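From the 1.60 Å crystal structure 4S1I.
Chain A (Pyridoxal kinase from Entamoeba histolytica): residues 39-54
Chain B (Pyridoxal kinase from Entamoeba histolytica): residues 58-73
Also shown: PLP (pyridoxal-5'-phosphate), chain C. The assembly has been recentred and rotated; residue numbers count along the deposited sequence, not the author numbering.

Chain A, residues 39-54: THLANHTGYPVVGGSG
Chain B, residues 58-73: NDFISIMDSLEVNHLD

The apolar centre of this contact is Ile B63, which loses 84 Å² to the chain A stretch, more than any other residue here, out of 698 Å² buried on both sides together. Its CA-to-CB bond points sideways, but with chi1 at -72° (m) and chi2 at 167° (t) the end of the side chain comes nearer chain A. CD1 of Ile B63 lies 3.6 Å from the centroid of the His A40 ring and 15° off the ring normal, a CH-pi contact over the face. His A40 (chi1 178°, t; chi2 -147°) likewise starts sideways and brings its ring in at the end. Ala A42 points toward the helix: its CB is 4.0 Å from Ile B63 CG2, 4.1 Å from Leu B67 CD2 and 3.5 Å from Ser B66 CB, so the small methyl sits against successive turns.

Chain B supplies a helix through residue 69 (phi/psi near -60/-45), with regular i to i+4 bonds such as Leu B67 N to Ile B63 O, 2.9 Å. Chain A supplies a bend whose two arms are tied by His A40 N to Ser A53 O at 3.0 Å and Ala A42 N to Gly A51 O at 2.9 Å; the return bond, Ser A53 N to His A40 O at 3.4 Å, is weak. The axis of segment 52-54 passes 7.4 Å from the helix axis, with 120° between their N-to-C directions. Register is set by Gly A51 CA to Ile B63 CA, 4.4 Å, and Gly A52 CA to Asp B59 CA, 4.9 Å. Such closeness depends on glycine at A51, where an ideal CB would fall 2.1 Å from Ser B62 O; instead, Gly A51 CA makes a CA-H...O contact with that oxygen at 3.5 Å. Gly A52 has phi/psi 99/179, which by itself calls for glycine.

Beyond Ala A42, Leu B72 (m, t) packs CD1 3.6 Å from Asn A43 CB and CD2 4.2 Å from Tyr A47 CZ. Tyr A47 (chi1 -70°, chi2 85°) closes a type I turn begun at His A44. Before Leu B72, His B71 takes positive phi (68/22) in a Schellman motif, with Leu B72 N bonded to Leu B67 O at 2.9 Å. Val A49 CG2 meets Val B69 CG1 at 4.0 Å.

The polar edge is built largely on side chains from the helix and from Asn B70, just past its end. Ser B66 OG (chi1 -170°) donates to Asn A43 OD1 at 2.8 Å and accepts from Gly A51 N at 3.0 Å, 162°. Asn B70 ND2 (chi1 -67°, chi2 -42°) donates to Asn A43 OD1 at 3.0 Å, 140°, and to Val A49 O at 2.9 Å, 162°. Asn A43 (chi1 45°, chi2 -113°) is itself anchored, its ND2 donating to both His A44 O and Val A49 O at 3.1 Å. One turn before Ser B66, Ser B62 OG (chi1 -177°) accepts from Gly A52 N at 3.0 Å, 158°. Nearer the start of the chain B stretch, Ser A53 OG (chi1 -79°) donates to Asp B59 OD1 at 2.9 Å.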

# COMPACT_ATOMS: atom_id res chain seq x y z
N THR A 39 7.26 -10.04 -1.15
CA THR A 39 6.56 -10.73 -2.20
C THR A 39 5.78 -9.75 -3.02
O THR A 39 5.53 -8.63 -2.60
CB THR A 39 5.50 -11.75 -1.67
OG1 THR A 39 4.39 -11.04 -1.11
CG2 THR A 39 6.03 -12.72 -0.66
N HIS A 40 5.44 -10.19 -4.24
CA HIS A 40 4.49 -9.44 -5.07
C HIS A 40 3.53 -10.46 -5.63
O HIS A 40 3.76 -11.03 -6.71
CB HIS A 40 5.14 -8.60 -6.13
CG HIS A 40 4.24 -7.85 -7.07
ND1 HIS A 40 4.58 -7.61 -8.40
CD2 HIS A 40 3.02 -7.31 -6.90
CE1 HIS A 40 3.61 -6.91 -8.97
NE2 HIS A 40 2.66 -6.69 -8.07
N LEU A 41 2.48 -10.76 -4.88
CA LEU A 41 1.61 -11.80 -5.17
C LEU A 41 0.22 -11.22 -5.58
O LEU A 41 -0.12 -10.18 -5.13
CB LEU A 41 1.41 -12.77 -4.00
CG LEU A 41 2.64 -13.34 -3.35
CD1 LEU A 41 2.29 -14.17 -2.17
CD2 LEU A 41 3.42 -14.14 -4.37
N ALA A 42 -0.53 -11.93 -6.38
CA ALA A 42 -1.87 -11.51 -6.77
C ALA A 42 -2.77 -11.49 -5.59
O ALA A 42 -3.64 -10.61 -5.46
CB ALA A 42 -2.44 -12.44 -7.82
N ASN A 43 -2.59 -12.46 -4.72
CA ASN A 43 -3.57 -12.72 -3.67
C ASN A 43 -2.84 -13.55 -2.59
O ASN A 43 -1.71 -14.06 -2.85
CB ASN A 43 -4.80 -13.40 -4.21
CG ASN A 43 -4.51 -14.55 -5.17
OD1 ASN A 43 -4.80 -14.46 -6.32
ND2 ASN A 43 -3.99 -15.63 -4.62
N HIS A 44 -3.43 -13.74 -1.42
CA HIS A 44 -2.78 -14.52 -0.38
C HIS A 44 -2.70 -16.03 -0.76
O HIS A 44 -3.29 -16.51 -1.71
CB HIS A 44 -3.36 -14.29 1.02
CG HIS A 44 -4.76 -14.72 1.19
ND1 HIS A 44 -5.10 -16.06 1.18
CD2 HIS A 44 -5.89 -14.04 1.46
CE1 HIS A 44 -6.39 -16.17 1.41
NE2 HIS A 44 -6.88 -14.96 1.62
N THR A 45 -1.95 -16.74 0.08
CA THR A 45 -1.62 -18.14 -0.19
C THR A 45 -2.68 -19.18 0.12
O THR A 45 -2.53 -20.31 -0.18
CB THR A 45 -0.29 -18.57 0.51
OG1 THR A 45 -0.39 -18.38 1.92
CG2 THR A 45 0.83 -17.79 -0.01
N GLY A 46 -3.77 -18.76 0.69
CA GLY A 46 -4.93 -19.54 0.86
C GLY A 46 -5.76 -19.86 -0.36
O GLY A 46 -6.61 -20.75 -0.28
N TYR A 47 -5.51 -19.25 -1.51
CA TYR A 47 -6.22 -19.53 -2.71
C TYR A 47 -5.56 -20.70 -3.47
O TYR A 47 -4.41 -20.97 -3.25
CB TYR A 47 -6.28 -18.32 -3.68
CG TYR A 47 -7.15 -17.23 -3.18
CD1 TYR A 47 -6.68 -16.28 -2.33
CD2 TYR A 47 -8.48 -17.15 -3.60
CE1 TYR A 47 -7.51 -15.26 -1.89
CE2 TYR A 47 -9.30 -16.17 -3.11
CZ TYR A 47 -8.79 -15.22 -2.27
OH TYR A 47 -9.63 -14.24 -1.80
N PRO A 48 -6.31 -21.35 -4.36
CA PRO A 48 -5.68 -22.48 -5.06
C PRO A 48 -4.57 -22.10 -6.04
O PRO A 48 -3.75 -22.93 -6.36
CB PRO A 48 -6.83 -23.14 -5.82
CG PRO A 48 -8.07 -22.40 -5.45
CD PRO A 48 -7.77 -21.24 -4.61
N VAL A 49 -4.61 -20.87 -6.55
CA VAL A 49 -3.62 -20.34 -7.48
C VAL A 49 -3.07 -19.10 -6.82
O VAL A 49 -3.86 -18.32 -6.24
CB VAL A 49 -4.31 -20.00 -8.79
CG1 VAL A 49 -3.36 -19.38 -9.78
CG2 VAL A 49 -4.87 -21.28 -9.42
N VAL A 50 -1.73 -18.95 -6.83
CA VAL A 50 -1.11 -17.82 -6.19
C VAL A 50 -0.11 -17.26 -7.16
O VAL A 50 1.10 -17.52 -7.08
CB VAL A 50 -0.46 -18.15 -4.81
CG1 VAL A 50 0.14 -16.95 -4.12
CG2 VAL A 50 -1.37 -19.01 -3.93
N GLY A 51 -0.56 -16.37 -8.01
CA GLY A 51 0.32 -15.78 -9.02
C GLY A 51 1.30 -14.81 -8.43
O GLY A 51 1.04 -14.14 -7.42
N GLY A 52 2.42 -14.65 -9.12
CA GLY A 52 3.48 -13.73 -8.70
C GLY A 52 4.61 -14.47 -7.99
O GLY A 52 4.51 -15.65 -7.75
N SER A 53 5.61 -13.70 -7.59
CA SER A 53 6.83 -14.22 -7.04
C SER A 53 7.24 -13.61 -5.68
O SER A 53 6.87 -12.51 -5.39
CB SER A 53 7.99 -13.95 -8.01
OG SER A 53 7.98 -14.90 -9.07
N GLY A 54 8.02 -14.38 -4.95
CA GLY A 54 8.83 -13.74 -3.90
C GLY A 54 9.82 -12.79 -4.48
O GLY A 54 10.37 -12.96 -5.60
N ASN B 58 6.73 -12.09 -17.01
CA ASN B 58 6.16 -13.40 -16.62
C ASN B 58 5.48 -13.38 -15.25
O ASN B 58 4.41 -14.00 -15.06
CB ASN B 58 7.15 -14.53 -16.86
CG ASN B 58 7.19 -14.93 -18.40
OD1 ASN B 58 6.29 -14.57 -19.28
ND2 ASN B 58 8.26 -15.60 -18.75
N ASP B 59 5.99 -12.55 -14.36
CA ASP B 59 5.35 -12.33 -13.06
C ASP B 59 4.07 -11.51 -13.23
O ASP B 59 3.03 -11.84 -12.59
CB ASP B 59 6.30 -11.63 -12.09
CG ASP B 59 7.44 -12.52 -11.64
OD1 ASP B 59 7.28 -13.82 -11.66
OD2 ASP B 59 8.56 -11.98 -11.38
N PHE B 60 4.08 -10.49 -14.07
CA PHE B 60 2.87 -9.74 -14.38
C PHE B 60 1.73 -10.60 -14.95
O PHE B 60 0.55 -10.56 -14.48
CB PHE B 60 3.23 -8.57 -15.32
CG PHE B 60 2.11 -7.61 -15.60
CD1 PHE B 60 1.82 -6.60 -14.69
CD2 PHE B 60 1.45 -7.62 -16.78
CE1 PHE B 60 0.77 -5.74 -14.97
CE2 PHE B 60 0.41 -6.75 -17.07
CZ PHE B 60 0.07 -5.81 -16.15
N ILE B 61 2.06 -11.41 -15.93
CA ILE B 61 1.07 -12.37 -16.50
C ILE B 61 0.54 -13.33 -15.41
O ILE B 61 -0.66 -13.55 -15.31
CB ILE B 61 1.73 -13.13 -17.67
CG1 ILE B 61 1.93 -12.21 -18.87
CG2 ILE B 61 0.92 -14.39 -18.05
CD1 ILE B 61 2.72 -12.83 -19.98
N SER B 62 1.42 -13.88 -14.60
CA SER B 62 1.06 -14.77 -13.51
C SER B 62 0.07 -14.11 -12.52
O SER B 62 -0.92 -14.73 -12.11
CB SER B 62 2.30 -15.17 -12.72
OG SER B 62 2.03 -16.07 -11.72
N ILE B 63 0.35 -12.86 -12.16
CA ILE B 63 -0.54 -12.13 -11.25
C ILE B 63 -1.89 -11.94 -11.95
O ILE B 63 -2.93 -12.20 -11.32
CB ILE B 63 0.11 -10.75 -10.89
CG1 ILE B 63 1.25 -11.09 -9.96
CG2 ILE B 63 -0.90 -9.79 -10.37
CD1 ILE B 63 2.18 -9.93 -9.75
N MET B 64 -1.88 -11.42 -13.18
CA MET B 64 -3.18 -11.15 -13.82
C MET B 64 -4.02 -12.43 -13.94
O MET B 64 -5.25 -12.47 -13.75
CB MET B 64 -3.01 -10.42 -15.14
CG MET B 64 -2.35 -9.08 -15.07
SD MET B 64 -3.26 -7.87 -14.03
CE MET B 64 -4.63 -7.56 -15.01
N ASP B 65 -3.34 -13.52 -14.32
CA ASP B 65 -3.98 -14.80 -14.45
C ASP B 65 -4.60 -15.25 -13.12
O ASP B 65 -5.70 -15.80 -13.10
CB ASP B 65 -3.07 -15.89 -14.97
CG ASP B 65 -2.76 -15.77 -16.46
OD1 ASP B 65 -3.30 -14.92 -17.19
OD2 ASP B 65 -1.86 -16.53 -16.87
N SER B 66 -3.87 -15.09 -12.04
CA SER B 66 -4.30 -15.51 -10.72
C SER B 66 -5.52 -14.66 -10.27
O SER B 66 -6.50 -15.23 -9.71
CB SER B 66 -3.18 -15.26 -9.68
OG SER B 66 -3.46 -15.85 -8.41
N LEU B 67 -5.52 -13.38 -10.56
CA LEU B 67 -6.68 -12.49 -10.22
C LEU B 67 -7.94 -13.06 -10.93
O LEU B 67 -9.02 -13.14 -10.34
CB LEU B 67 -6.46 -11.06 -10.63
CG LEU B 67 -5.36 -10.36 -9.81
CD1 LEU B 67 -5.12 -9.01 -10.40
CD2 LEU B 67 -5.82 -10.27 -8.35
N GLU B 68 -7.80 -13.37 -12.19
CA GLU B 68 -8.89 -13.91 -12.99
C GLU B 68 -9.40 -15.24 -12.53
O GLU B 68 -10.61 -15.44 -12.37
CB GLU B 68 -8.41 -14.02 -14.44
CG GLU B 68 -9.53 -14.33 -15.40
CD GLU B 68 -8.99 -14.31 -16.85
OE1 GLU B 68 -7.77 -13.89 -17.07
OE2 GLU B 68 -9.77 -14.77 -17.74
N VAL B 69 -8.52 -16.20 -12.31
CA VAL B 69 -8.89 -17.59 -11.93
C VAL B 69 -9.52 -17.71 -10.55
O VAL B 69 -10.40 -18.53 -10.31
CB VAL B 69 -7.64 -18.48 -12.02
CG1 VAL B 69 -7.92 -19.91 -11.59
CG2 VAL B 69 -7.16 -18.51 -13.46
N ASN B 70 -9.09 -16.82 -9.63
CA ASN B 70 -9.73 -16.74 -8.34
C ASN B 70 -10.92 -15.80 -8.27
O ASN B 70 -11.47 -15.56 -7.17
CB ASN B 70 -8.65 -16.27 -7.31
CG ASN B 70 -7.57 -17.34 -7.11
OD1 ASN B 70 -7.86 -18.52 -7.02
ND2 ASN B 70 -6.33 -16.90 -6.99
N HIS B 71 -11.33 -15.22 -9.37
CA HIS B 71 -12.52 -14.38 -9.48
C HIS B 71 -12.45 -13.04 -8.77
O HIS B 71 -13.49 -12.43 -8.48
CB HIS B 71 -13.76 -15.22 -9.07
CG HIS B 71 -13.78 -16.54 -9.68
ND1 HIS B 71 -14.08 -16.73 -10.99
CD2 HIS B 71 -13.56 -17.77 -9.16
CE1 HIS B 71 -14.09 -18.02 -11.27
NE2 HIS B 71 -13.81 -18.67 -10.15
N LEU B 72 -11.24 -12.58 -8.52
CA LEU B 72 -11.05 -11.38 -7.70
C LEU B 72 -11.25 -10.12 -8.52
O LEU B 72 -11.38 -9.06 -7.91
CB LEU B 72 -9.64 -11.44 -7.13
CG LEU B 72 -9.42 -12.59 -6.17
CD1 LEU B 72 -7.96 -12.61 -5.72
CD2 LEU B 72 -10.33 -12.46 -4.96
N ASP B 73 -11.25 -10.20 -9.85
CA ASP B 73 -11.56 -9.11 -10.72
C ASP B 73 -12.92 -9.14 -11.39
O ASP B 73 -13.22 -8.30 -12.27
CB ASP B 73 -10.49 -9.00 -11.78
CG ASP B 73 -10.48 -10.20 -12.71
OD1 ASP B 73 -11.28 -11.18 -12.52
OD2 ASP B 73 -9.62 -10.17 -13.61
N1 PLP C . -0.18 -15.35 2.40
C2 PLP C . 0.64 -14.32 2.60
C2A PLP C . 1.41 -13.78 1.47
C3 PLP C . 0.82 -13.72 3.88
O3 PLP C . 1.62 -12.74 4.09
C4 PLP C . 0.09 -14.25 5.00
C4A PLP C . 0.26 -13.65 6.29
O4A PLP C . -0.44 -13.77 7.22
C5 PLP C . -0.74 -15.31 4.64
C6 PLP C . -0.82 -15.80 3.35
C5A PLP C . -1.60 -16.02 5.56
O4P PLP C . -2.61 -16.39 4.67
P PLP C . -3.37 -17.80 4.75
O1P PLP C . -3.51 -18.20 6.16
O2P PLP C . -2.63 -18.85 3.99
O3P PLP C . -4.66 -17.39 4.19